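Local coordinates for protein isomaltodextranase (Arthrobacter globiformis, PDB 5AWO) that hydrolyses alpha-1,6-glucosidic linkages in dextran-like polysaccharides, removing successive isomaltose units from the non-reducing ends of the chains, at residues R223-E227 and F251-E257; P21-A25 and G510-L515; E58-N62 and D347-Q351. All blocks are in the same frame, centred on the assembly; numbering follows the deposited sequence.

Interaction 1 (R223-E227 and F251-E257); sequences RANYE and FQDGSAE
Y226 OH donates to E257 OE2 at 2.6 Å, and R223 NH2 donates to Q252 OE1 at 3.0 Å; these two bonds join the segments 223-227 and 251-257, which lie on helices 223-237 and 251-260 of the GH27 TIM barrel, following the parallel strands 197-200 and 242-245. The tyrosine hydroxyl reaches the anti side of OE2 from 32° out of the carboxylate plane, and M250 N holds the same oxygen. E257 is bent beyond CG, which brings its carboxylate back to the phenol. The short segments run 39° apart with axes 10.9 Å from each other, a separation spanned largely by the R223 chain, bent at chi2 (64°). Its guanidinium sits as a knob among F251, Q252, S255 and A256. The F251 CB lies over one guanidinium face, whereas S255 OG lies at the edge. Within its own helix R223 NE forms a salt bridge with E227 OE2 at 3.3 Å, and NH1 forms another with E207 of helix 203-208, so two carboxylates share its charge. Water 2 accepts from R223 NH2 (2.8 Å) and A256 N, linking the knob to the backbone of the opposing helix. Apolar packing is slight: A256 CB points into the interface, 4.0 Å from E227 CG and equally 4.0 Å from Y226 CE2.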
ATOM      1  N   ARG A 223      23.580   0.017   1.941  1.00 20.71           N
ATOM      2  CA  ARG A 223      22.512   0.699   1.240  1.00 20.25           C
ATOM      3  C   ARG A 223      22.496   0.402  -0.255  1.00 20.61           C
ATOM      4  O   ARG A 223      21.445   0.161  -0.847  1.00 20.43           O
ATOM      5  CB  ARG A 223      22.659   2.208   1.474  1.00 20.63           C
ATOM      6  CG  ARG A 223      21.567   3.044   0.861  1.00 21.41           C
ATOM      7  CD  ARG A 223      20.243   2.728   1.500  1.00 21.58           C
ATOM      8  NE  ARG A 223      19.204   3.590   0.950  1.00 21.73           N
ATOM      9  CZ  ARG A 223      17.904   3.446   1.174  1.00 21.31           C
ATOM     10  NH1 ARG A 223      17.477   2.458   1.946  1.00 19.70           N
ATOM     11  NH2 ARG A 223      17.043   4.300   0.636  1.00 22.08           N
ATOM     12  N   ALA A 224      23.663   0.419  -0.893  1.00 21.47           N
ATOM     13  CA  ALA A 224      23.699   0.212  -2.327  1.00 19.97           C
ATOM     14  C   ALA A 224      23.248  -1.209  -2.666  1.00 18.44           C
ATOM     15  O   ALA A 224      22.503  -1.426  -3.618  1.00 18.49           O
ATOM     16  CB  ALA A 224      25.108   0.490  -2.875  1.00 21.89           C
ATOM     17  N   ASN A 225      23.670  -2.171  -1.857  1.00 18.20           N
ATOM     18  CA  ASN A 225      23.294  -3.562  -2.080  1.00 17.91           C
ATOM     19  C   ASN A 225      21.794  -3.786  -1.883  1.00 17.37           C
ATOM     20  O   ASN A 225      21.171  -4.517  -2.633  1.00 18.05           O
ATOM     21  CB  ASN A 225      24.088  -4.485  -1.172  1.00 18.58           C
ATOM     22  CG  ASN A 225      25.521  -4.653  -1.626  1.00 19.47           C
ATOM     23  OD1 ASN A 225      25.850  -4.374  -2.781  1.00 20.13           O
ATOM     24  ND2 ASN A 225      26.365  -5.098  -0.729  1.00 19.84           N
ATOM     25  N   TYR A 226      21.227  -3.132  -0.883  1.00 18.14           N
ATOM     26  CA  TYR A 226      19.780  -3.176  -0.652  1.00 17.27           C
ATOM     27  C   TYR A 226      19.003  -2.605  -1.824  1.00 16.86           C
ATOM     28  O   TYR A 226      18.040  -3.216  -2.311  1.00 17.04           O
ATOM     29  CB  TYR A 226      19.478  -2.372   0.612  1.00 16.37           C
ATOM     30  CG  TYR A 226      18.023  -2.327   1.038  1.00 15.80           C
ATOM     31  CD1 TYR A 226      17.371  -3.471   1.457  1.00 16.53           C
ATOM     32  CD2 TYR A 226      17.328  -1.140   1.055  1.00 16.41           C
ATOM     33  CE1 TYR A 226      16.056  -3.429   1.868  1.00 15.37           C
ATOM     34  CE2 TYR A 226      16.013  -1.079   1.487  1.00 16.17           C
ATOM     35  CZ  TYR A 226      15.384  -2.220   1.896  1.00 15.99           C
ATOM     36  OH  TYR A 226      14.066  -2.187   2.342  1.00 16.09           O
ATOM     37  N   GLU A 227      19.418  -1.436  -2.300  1.00 17.60           N
ATOM     38  CA  GLU A 227      18.798  -0.854  -3.487  1.00 18.56           C
ATOM     39  C   GLU A 227      18.910  -1.735  -4.724  1.00 17.64           C
ATOM     40  O   GLU A 227      17.975  -1.883  -5.500  1.00 17.70           O
ATOM     41  CB  GLU A 227      19.378   0.532  -3.746  1.00 21.60           C
ATOM     42  CG  GLU A 227      18.913   1.491  -2.659  1.00 25.01           C
ATOM     43  CD  GLU A 227      19.470   2.882  -2.780  1.00 30.26           C
ATOM     44  OE1 GLU A 227      20.563   3.053  -3.355  1.00 34.52           O
ATOM     45  OE2 GLU A 227      18.787   3.797  -2.276  1.00 33.90           O
ATOM     46  N   PHE A 251      14.293   3.975   4.993  1.00 15.84           N
ATOM     47  CA  PHE A 251      15.165   5.132   5.048  1.00 16.94           C
ATOM     48  C   PHE A 251      14.865   6.122   3.897  1.00 16.55           C
ATOM     49  O   PHE A 251      14.283   5.774   2.863  1.00 17.06           O
ATOM     50  CB  PHE A 251      16.640   4.678   4.980  1.00 17.83           C
ATOM     51  CG  PHE A 251      17.121   3.900   6.175  1.00 18.96           C
ATOM     52  CD1 PHE A 251      16.830   4.295   7.479  1.00 19.96           C
ATOM     53  CD2 PHE A 251      17.928   2.779   5.992  1.00 19.11           C
ATOM     54  CE1 PHE A 251      17.318   3.577   8.568  1.00 19.58           C
ATOM     55  CE2 PHE A 251      18.414   2.062   7.078  1.00 20.04           C
ATOM     56  CZ  PHE A 251      18.108   2.461   8.368  1.00 19.49           C
ATOM     57  N   GLN A 252      15.262   7.370   4.097  1.00 17.06           N
ATOM     58  CA  GLN A 252      15.058   8.422   3.109  1.00 18.77           C
ATOM     59  C   GLN A 252      13.590   8.480   2.659  1.00 17.09           C
ATOM     60  O   GLN A 252      13.277   8.486   1.474  1.00 17.57           O
ATOM     61  CB  GLN A 252      15.972   8.212   1.898  1.00 21.30           C
ATOM     62  CG  GLN A 252      17.452   8.118   2.213  1.00 26.03           C
ATOM     63  CD  GLN A 252      18.276   8.042   0.939  1.00 30.53           C
ATOM     64  OE1 GLN A 252      18.144   7.099   0.160  1.00 35.41           O
ATOM     65  NE2 GLN A 252      19.110   9.052   0.705  1.00 34.29           N
ATOM     66  N   ASP A 253      12.702   8.516   3.655  1.00 16.39           N
ATOM     67  CA  ASP A 253      11.262   8.634   3.427  1.00 16.38           C
ATOM     68  C   ASP A 253      10.772   7.516   2.511  1.00 15.52           C
ATOM     69  O   ASP A 253       9.958   7.722   1.627  1.00 15.69           O
ATOM     70  CB  ASP A 253      10.946  10.017   2.864  1.00 17.57           C
ATOM     71  CG  ASP A 253       9.478  10.419   3.027  1.00 19.02           C
ATOM     72  OD1 ASP A 253       8.741   9.812   3.834  1.00 19.44           O
ATOM     73  OD2 ASP A 253       9.072  11.384   2.346  1.00 22.50           O
ATOM     74  N   GLY A 254      11.262   6.315   2.766  1.00 14.50           N
ATOM     75  CA  GLY A 254      10.841   5.149   2.024  1.00 15.05           C
ATOM     76  C   GLY A 254      11.249   5.065   0.555  1.00 15.27           C
ATOM     77  O   GLY A 254      10.603   4.355  -0.219  1.00 14.87           O
ATOM     78  N   SER A 255      12.339   5.734   0.169  1.00 15.80           N
ATOM     79  CA  SER A 255      12.632   5.868  -1.253  1.00 16.97           C
ATOM     80  C   SER A 255      12.875   4.537  -1.994  1.00 16.25           C
ATOM     81  O   SER A 255      12.364   4.347  -3.090  1.00 17.20           O
ATOM     82  CB  SER A 255      13.826   6.808  -1.455  1.00 18.13           C
ATOM     83  OG  SER A 255      14.988   6.281  -0.886  1.00 20.32           O
ATOM     84  N   ALA A 256      13.652   3.647  -1.397  1.00 15.96           N
ATOM     85  CA  ALA A 256      13.995   2.382  -2.049  1.00 15.98           C
ATOM     86  C   ALA A 256      12.780   1.474  -2.166  1.00 16.14           C
ATOM     87  O   ALA A 256      12.562   0.788  -3.194  1.00 15.47           O
ATOM     88  CB  ALA A 256      15.129   1.698  -1.313  1.00 16.13           C
ATOM     89  N   GLU A 257      11.973   1.460  -1.108  1.00 14.59           N
ATOM     90  CA  GLU A 257      10.765   0.640  -1.087  1.00 13.75           C
ATOM     91  C   GLU A 257       9.701   1.137  -2.052  1.00 13.39           C
ATOM     92  O   GLU A 257       9.063   0.367  -2.774  1.00 14.24           O
ATOM     93  CB  GLU A 257      10.255   0.573   0.366  1.00 13.71           C
ATOM     94  CG  GLU A 257      11.235  -0.124   1.331  1.00 13.73           C
ATOM     95  CD  GLU A 257      12.298   0.766   1.955  1.00 13.71           C
ATOM     96  OE1 GLU A 257      12.336   1.977   1.653  1.00 14.71           O
ATOM     97  OE2 GLU A 257      13.110   0.236   2.752  1.00 14.27           O
TER
HETATM   98  O   HOH W   1      15.390   1.413   3.906  1.00 16.68           O
HETATM   99  O   HOH W   2      14.537   3.479   1.448  1.00 17.12           O
HETATM  100  O   HOH W   3      20.440   5.829  -0.798  1.00 40.12           O
HETATM  101  O   HOH W   4      16.265   5.064  -2.852  1.00 32.54           O

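Interaction 2 (P21-A25 and G510-L515); sequences PLRLA and GSADPL
R23 lays its guanidinium against the 510-515 loop, with S511 O over one face and D513 OD1 near the plane at the edge. The salt bridge runs from R23 NH2 to D513 OD1 at 2.8 Å, on the syn side of the carboxylate; R23 NE adds a weak bond to OD1. The other oxygen, D513 OD2, takes R23 N at 2.7 Å, nearly straight (169°) but from above the carboxylate plane. D513 N returns a bond to R23 O at 3.1 Å, so one aspartate grips both backbone and side chain of the arginine. An alanine in place of D513 would be likely to leave the R23 guanidinium without its countercharge and R23 N without its acceptor. Beside the polar cluster, L24 CD2 meets L515 CD2 at 3.6 Å and L22 CD1 meets L515 CB, while A25 CB packs on A512 CB at 3.7 Å. The carbohydrate-binding module is thus tied to the N-terminal loop: 21-25 leads from strand 17-18, an outer strand of the module's antiparallel sheet, toward helix 30-34, while 510-515 leads into strand 515-522, where L515 bonds through its backbone to G484 of strand 482-484.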
ATOM      1  N   PRO A  21       7.753  12.717 -21.023  1.00 24.35           N
ATOM      2  CA  PRO A  21       7.215  12.078 -19.809  1.00 24.34           C
ATOM      3  C   PRO A  21       7.853  12.631 -18.543  1.00 24.62           C
ATOM      4  O   PRO A  21       9.008  13.050 -18.540  1.00 25.75           O
ATOM      5  CB  PRO A  21       7.554  10.600 -20.019  1.00 24.28           C
ATOM      6  CG  PRO A  21       8.748  10.601 -20.907  1.00 24.79           C
ATOM      7  CD  PRO A  21       8.532  11.767 -21.836  1.00 25.20           C
ATOM      8  N   LEU A  22       7.080  12.641 -17.455  1.00 22.65           N
ATOM      9  CA  LEU A  22       7.618  12.950 -16.134  1.00 22.99           C
ATOM     10  C   LEU A  22       8.563  11.826 -15.694  1.00 20.39           C
ATOM     11  O   LEU A  22       8.353  10.668 -16.053  1.00 22.74           O
ATOM     12  CB  LEU A  22       6.465  13.038 -15.128  1.00 22.46           C
ATOM     13  CG  LEU A  22       5.464  14.177 -15.291  1.00 24.08           C
ATOM     14  CD1 LEU A  22       4.483  14.148 -14.132  1.00 25.65           C
ATOM     15  CD2 LEU A  22       6.152  15.531 -15.360  1.00 24.85           C
ATOM     16  N   ARG A  23       9.605  12.182 -14.960  1.00 21.88           N
ATOM     17  CA  ARG A  23      10.492  11.227 -14.317  1.00 21.95           C
ATOM     18  C   ARG A  23       9.841  10.712 -13.025  1.00 21.55           C
ATOM     19  O   ARG A  23       9.479  11.514 -12.154  1.00 21.96           O
ATOM     20  CB  ARG A  23      11.815  11.885 -13.939  1.00 24.30           C
ATOM     21  CG  ARG A  23      12.664  12.325 -15.134  1.00 26.80           C
ATOM     22  CD  ARG A  23      13.882  13.076 -14.646  1.00 29.79           C
ATOM     23  NE  ARG A  23      13.489  14.349 -14.037  1.00 32.64           N
ATOM     24  CZ  ARG A  23      14.268  15.115 -13.283  1.00 35.84           C
ATOM     25  NH1 ARG A  23      15.519  14.759 -13.001  1.00 38.40           N
ATOM     26  NH2 ARG A  23      13.782  16.252 -12.790  1.00 39.36           N
ATOM     27  N   LEU A  24       9.748   9.395 -12.924  1.00 20.92           N
ATOM     28  CA  LEU A  24       9.095   8.750 -11.770  1.00 20.43           C
ATOM     29  C   LEU A  24      10.095   8.183 -10.780  1.00 21.43           C
ATOM     30  O   LEU A  24      11.226   7.866 -11.133  1.00 23.02           O
ATOM     31  CB  LEU A  24       8.191   7.633 -12.268  1.00 21.40           C
ATOM     32  CG  LEU A  24       7.104   8.059 -13.283  1.00 22.32           C
ATOM     33  CD1 LEU A  24       6.228   6.890 -13.681  1.00 23.65           C
ATOM     34  CD2 LEU A  24       6.254   9.173 -12.721  1.00 22.04           C
ATOM     35  N   ALA A  25       9.645   8.041  -9.529  1.00 20.13           N
ATOM     36  CA  ALA A  25      10.436   7.467  -8.462  1.00 19.98           C
ATOM     37  C   ALA A  25       9.704   6.314  -7.744  1.00 17.95           C
ATOM     38  O   ALA A  25      10.108   5.922  -6.652  1.00 18.55           O
ATOM     39  CB  ALA A  25      10.838   8.546  -7.475  1.00 20.90           C
ATOM     40  N   GLY A 510      15.453  16.563  -6.681  1.00 46.33           N
ATOM     41  CA  GLY A 510      16.414  15.531  -7.074  1.00 45.08           C
ATOM     42  C   GLY A 510      16.141  14.946  -8.450  1.00 43.97           C
ATOM     43  O   GLY A 510      16.114  15.670  -9.445  1.00 45.45           O
ATOM     44  N   SER A 511      15.935  13.631  -8.502  1.00 42.09           N
ATOM     45  CA  SER A 511      15.782  12.908  -9.764  1.00 41.29           C
ATOM     46  C   SER A 511      14.327  12.610 -10.143  1.00 37.97           C
ATOM     47  O   SER A 511      14.072  11.948 -11.152  1.00 38.62           O
ATOM     48  CB  SER A 511      16.556  11.593  -9.694  1.00 42.24           C
ATOM     49  OG  SER A 511      15.961  10.721  -8.747  1.00 46.43           O
ATOM     50  N   ALA A 512      13.376  13.070  -9.334  1.00 32.34           N
ATOM     51  CA  ALA A 512      11.959  12.859  -9.627  1.00 28.48           C
ATOM     52  C   ALA A 512      11.244  14.191  -9.850  1.00 25.25           C
ATOM     53  O   ALA A 512      11.642  15.226  -9.325  1.00 27.44           O
ATOM     54  CB  ALA A 512      11.284  12.099  -8.494  1.00 28.52           C
ATOM     55  N   ASP A 513      10.180  14.131 -10.621  1.00 23.69           N
ATOM     56  CA  ASP A 513       9.324  15.272 -10.848  1.00 22.96           C
ATOM     57  C   ASP A 513       8.126  15.227  -9.895  1.00 21.56           C
ATOM     58  O   ASP A 513       7.433  14.216  -9.821  1.00 21.79           O
ATOM     59  CB  ASP A 513       8.843  15.266 -12.289  1.00 22.91           C
ATOM     60  CG  ASP A 513       9.990  15.435 -13.280  1.00 23.04           C
ATOM     61  OD1 ASP A 513      10.964  16.127 -12.919  1.00 23.76           O
ATOM     62  OD2 ASP A 513       9.919  14.819 -14.361  1.00 23.32           O
ATOM     63  N   PRO A 514       7.851  16.328  -9.199  1.00 20.02           N
ATOM     64  CA  PRO A 514       6.660  16.307  -8.321  1.00 20.47           C
ATOM     65  C   PRO A 514       5.381  16.130  -9.110  1.00 21.33           C
ATOM     66  O   PRO A 514       5.242  16.661 -10.220  1.00 21.27           O
ATOM     67  CB  PRO A 514       6.681  17.671  -7.642  1.00 21.64           C
ATOM     68  CG  PRO A 514       7.882  18.386  -8.098  1.00 22.87           C
ATOM     69  CD  PRO A 514       8.536  17.633  -9.201  1.00 21.65           C
ATOM     70  N   LEU A 515       4.440  15.367  -8.558  1.00 19.37           N
ATOM     71  CA  LEU A 515       3.212  15.069  -9.265  1.00 19.01           C
ATOM     72  C   LEU A 515       2.063  14.746  -8.311  1.00 19.54           C
ATOM     73  O   LEU A 515       2.279  14.450  -7.126  1.00 19.86           O
ATOM     74  CB  LEU A 515       3.414  13.917 -10.273  1.00 19.67           C
ATOM     75  CG  LEU A 515       3.875  12.548  -9.707  1.00 20.31           C
ATOM     76  CD1 LEU A 515       2.729  11.717  -9.104  1.00 20.66           C
ATOM     77  CD2 LEU A 515       4.632  11.717 -10.747  1.00 21.53           C
TER
HETATM   78  O   HOH W   5       7.982  11.613  -9.847  1.00 22.52           O
HETATM   79  O   HOH W   6      11.496  16.040 -16.197  1.00 27.73           O
HETATM   80  O   HOH W   7      14.714  18.150 -10.789  1.00 49.87           O

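Interaction 3 (E58-N62 and D347-Q351); sequences EWKVN and DTYQQ
An ST motif at T348, whose OG1 accepts from Q351 N, shapes the turn that presents Y349 and Q350 to E58 and V61 of helix 56-68. T348 N in turn donates to Q351 OE1 at 2.9 Å, so two side-chain bonds clasp the turn. Two adjacent residues of the turn grip the E58 carboxylate. Y349 OH donates to the syn lone pair of E58 OE2 at 2.6 Å, and Q350 NE2 donates to E58 OE1 at 2.9 Å along a fairly straight N-H (163°), the acceptor close to the amide plane. Water 8 sits between E58 OE1 and Q350 OE1, 2.7 and 2.8 Å away, within bonding distance of both and so beside the carboxylate and the oxygen end of the amide. The E58 chain bends at chi2, turning its carboxylate toward the tyrosine.

In the TIM barrel the contact lies where the ring of strands closes: helix 56-68 follows the first parallel strand, 39-42, and the turn follows the last, 343-345, which lies beside it. Backbone D347 O bonds to the W41 indole of the first strand, and Q351 NE2 to G45 O of helix 44-50.

The Y349 ring is covered on both faces. V61 CG1 forms a CH-pi contact, 3.5 Å from the ring centroid and 18° off the normal; the methyl is turned onto the ring, with CG1 anti to the backbone N (chi1 177°). Over the opposite face Q350 OE1 stands 3.3 Å above the plane of the Y349 ring, near its centre, while the N62 side chain borders the ring edge.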
ATOM      1  N   GLU A  58      -3.152 -28.899   8.694  1.00 18.67           N
ATOM      2  CA  GLU A  58      -3.775 -27.653   9.178  1.00 18.63           C
ATOM      3  C   GLU A  58      -3.899 -26.628   8.063  1.00 17.86           C
ATOM      4  O   GLU A  58      -4.916 -25.946   7.945  1.00 17.72           O
ATOM      5  CB  GLU A  58      -2.991 -27.110  10.351  1.00 18.85           C
ATOM      6  CG  GLU A  58      -3.278 -27.918  11.598  1.00 20.79           C
ATOM      7  CD  GLU A  58      -4.732 -27.789  12.002  1.00 23.81           C
ATOM      8  OE1 GLU A  58      -5.076 -26.781  12.616  1.00 26.49           O
ATOM      9  OE2 GLU A  58      -5.549 -28.657  11.648  1.00 30.72           O
ATOM     10  N   TRP A  59      -2.885 -26.551   7.202  1.00 18.05           N
ATOM     11  CA  TRP A  59      -2.976 -25.749   5.992  1.00 17.43           C
ATOM     12  C   TRP A  59      -4.162 -26.173   5.112  1.00 17.66           C
ATOM     13  O   TRP A  59      -4.946 -25.343   4.657  1.00 17.89           O
ATOM     14  CB  TRP A  59      -1.645 -25.863   5.256  1.00 17.15           C
ATOM     15  CG  TRP A  59      -1.523 -25.413   3.834  1.00 17.56           C
ATOM     16  CD1 TRP A  59      -1.416 -26.220   2.725  1.00 16.48           C
ATOM     17  CD2 TRP A  59      -1.374 -24.064   3.346  1.00 16.40           C
ATOM     18  NE1 TRP A  59      -1.243 -25.466   1.606  1.00 15.99           N
ATOM     19  CE2 TRP A  59      -1.182 -24.136   1.951  1.00 16.99           C
ATOM     20  CE3 TRP A  59      -1.366 -22.808   3.960  1.00 16.65           C
ATOM     21  CZ2 TRP A  59      -1.044 -22.996   1.146  1.00 16.35           C
ATOM     22  CZ3 TRP A  59      -1.204 -21.681   3.156  1.00 16.56           C
ATOM     23  CH2 TRP A  59      -1.049 -21.770   1.787  1.00 17.23           C
ATOM     24  N   LYS A  60      -4.300 -27.494   4.905  1.00 18.29           N
ATOM     25  CA  LYS A  60      -5.396 -28.007   4.080  1.00 20.03           C
ATOM     26  C   LYS A  60      -6.768 -27.668   4.680  1.00 17.67           C
ATOM     27  O   LYS A  60      -7.649 -27.195   3.974  1.00 19.35           O
ATOM     28  CB  LYS A  60      -5.270 -29.529   3.902  1.00 21.85           C
ATOM     29  CG  LYS A  60      -6.306 -30.122   2.955  1.00 24.54           C
ATOM     30  CD  LYS A  60      -6.194 -31.637   2.897  1.00 24.88           C
ATOM     31  CE  LYS A  60      -7.180 -32.240   1.905  1.00 26.20           C
ATOM     32  NZ  LYS A  60      -8.599 -31.961   2.264  1.00 27.27           N
ATOM     33  N   VAL A  61      -6.932 -27.910   5.973  1.00 18.92           N
ATOM     34  CA  VAL A  61      -8.234 -27.699   6.603  1.00 19.02           C
ATOM     35  C   VAL A  61      -8.588 -26.203   6.576  1.00 19.47           C
ATOM     36  O   VAL A  61      -9.720 -25.828   6.283  1.00 19.89           O
ATOM     37  CB  VAL A  61      -8.304 -28.330   8.006  1.00 19.94           C
ATOM     38  CG1 VAL A  61      -9.633 -28.044   8.676  1.00 20.45           C
ATOM     39  CG2 VAL A  61      -8.155 -29.854   7.904  1.00 20.80           C
ATOM     40  N   ASN A  62      -7.604 -25.343   6.812  1.00 19.52           N
ATOM     41  CA  ASN A  62      -7.865 -23.904   6.645  1.00 18.87           C
ATOM     42  C   ASN A  62      -8.260 -23.521   5.233  1.00 18.18           C
ATOM     43  O   ASN A  62      -9.206 -22.753   5.030  1.00 19.73           O
ATOM     44  CB  ASN A  62      -6.661 -23.066   7.087  1.00 17.72           C
ATOM     45  CG  ASN A  62      -6.558 -22.948   8.597  1.00 17.21           C
ATOM     46  OD1 ASN A  62      -5.701 -23.556   9.258  1.00 18.81           O
ATOM     47  ND2 ASN A  62      -7.472 -22.199   9.161  1.00 15.93           N
ATOM     48  N   ASP A 347      -7.201 -15.189  11.552  1.00 14.56           N
ATOM     49  CA  ASP A 347      -7.962 -16.200  12.298  1.00 15.17           C
ATOM     50  C   ASP A 347      -7.900 -17.521  11.542  1.00 15.75           C
ATOM     51  O   ASP A 347      -8.135 -17.560  10.329  1.00 15.45           O
ATOM     52  CB  ASP A 347      -9.427 -15.788  12.421  1.00 15.26           C
ATOM     53  CG  ASP A 347      -9.587 -14.476  13.144  1.00 14.99           C
ATOM     54  OD1 ASP A 347      -9.388 -13.401  12.513  1.00 15.18           O
ATOM     55  OD2 ASP A 347      -9.900 -14.532  14.353  1.00 16.04           O
ATOM     56  N   THR A 348      -7.626 -18.592  12.279  1.00 15.80           N
ATOM     57  CA  THR A 348      -7.748 -19.937  11.736  1.00 16.78           C
ATOM     58  C   THR A 348      -9.195 -20.414  11.867  1.00 17.67           C
ATOM     59  O   THR A 348     -10.034 -19.760  12.499  1.00 16.49           O
ATOM     60  CB  THR A 348      -6.897 -20.940  12.527  1.00 16.59           C
ATOM     61  OG1 THR A 348      -7.444 -21.031  13.841  1.00 18.41           O
ATOM     62  CG2 THR A 348      -5.436 -20.530  12.622  1.00 16.68           C
ATOM     63  N   TYR A 349      -9.490 -21.588  11.307  1.00 18.12           N
ATOM     64  CA  TYR A 349     -10.822 -22.190  11.393  1.00 18.43           C
ATOM     65  C   TYR A 349     -11.191 -22.449  12.852  1.00 18.48           C
ATOM     66  O   TYR A 349     -12.378 -22.402  13.203  1.00 19.15           O
ATOM     67  CB  TYR A 349     -10.931 -23.468  10.529  1.00 19.74           C
ATOM     68  CG  TYR A 349     -10.167 -24.679  11.017  1.00 21.81           C
ATOM     69  CD1 TYR A 349     -10.768 -25.626  11.852  1.00 21.95           C
ATOM     70  CD2 TYR A 349      -8.862 -24.914  10.599  1.00 22.00           C
ATOM     71  CE1 TYR A 349     -10.055 -26.729  12.296  1.00 22.74           C
ATOM     72  CE2 TYR A 349      -8.161 -26.023  11.014  1.00 23.75           C
ATOM     73  CZ  TYR A 349      -8.765 -26.934  11.853  1.00 23.82           C
ATOM     74  OH  TYR A 349      -8.044 -28.035  12.281  1.00 25.65           O
ATOM     75  N   GLN A 350     -10.214 -22.686  13.721  1.00 18.02           N
ATOM     76  CA  GLN A 350     -10.515 -22.874  15.152  1.00 18.71           C
ATOM     77  C   GLN A 350     -10.761 -21.570  15.883  1.00 18.69           C
ATOM     78  O   GLN A 350     -11.525 -21.546  16.848  1.00 20.09           O
ATOM     79  CB  GLN A 350      -9.401 -23.604  15.888  1.00 20.79           C
ATOM     80  CG  GLN A 350      -9.132 -25.001  15.376  1.00 23.33           C
ATOM     81  CD  GLN A 350      -7.925 -25.055  14.491  1.00 26.33           C
ATOM     82  OE1 GLN A 350      -7.621 -24.093  13.764  1.00 26.20           O
ATOM     83  NE2 GLN A 350      -7.201 -26.164  14.557  1.00 26.33           N
ATOM     84  N   GLN A 351     -10.125 -20.494  15.438  1.00 17.39           N
ATOM     85  CA  GLN A 351     -10.192 -19.216  16.145  1.00 17.40           C
ATOM     86  C   GLN A 351     -11.368 -18.374  15.726  1.00 17.57           C
ATOM     87  O   GLN A 351     -11.794 -17.500  16.488  1.00 17.20           O
ATOM     88  CB  GLN A 351      -8.923 -18.405  15.879  1.00 16.96           C
ATOM     89  CG  GLN A 351      -7.676 -18.952  16.524  1.00 16.76           C
ATOM     90  CD  GLN A 351      -6.389 -18.390  15.921  1.00 16.73           C
ATOM     91  OE1 GLN A 351      -6.379 -17.897  14.785  1.00 16.34           O
ATOM     92  NE2 GLN A 351      -5.301 -18.459  16.681  1.00 16.91           N
TER
HETATM   93  O   HOH W   8      -5.288 -24.162  12.160  1.00 20.28           O

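In the fold
Interactions 1 and 3 both belong to the TIM barrel, whereas interaction 2 joins the carbohydrate-binding module to the N-terminal loop. They share no helix or strand: 1 pairs two helices, 2 two loops, 3 a helix with a turn. None is a purely buried core contact. Interaction 1 lies nearest the chain centre, close to the probable catalytic acids: the side chains of Y226 and E257 are each about 10 Å from those of D201, the likely nucleophile, and D262, the likely proton donor, respectively. Its polar network relies heavily on water. Interaction 2, the most exposed, combines a salt bridge with backbone bonds and leucine packing; interaction 3 instead joins a carboxylate to a tyrosine hydroxyl and an amide, with a methyl over the tyrosine ring.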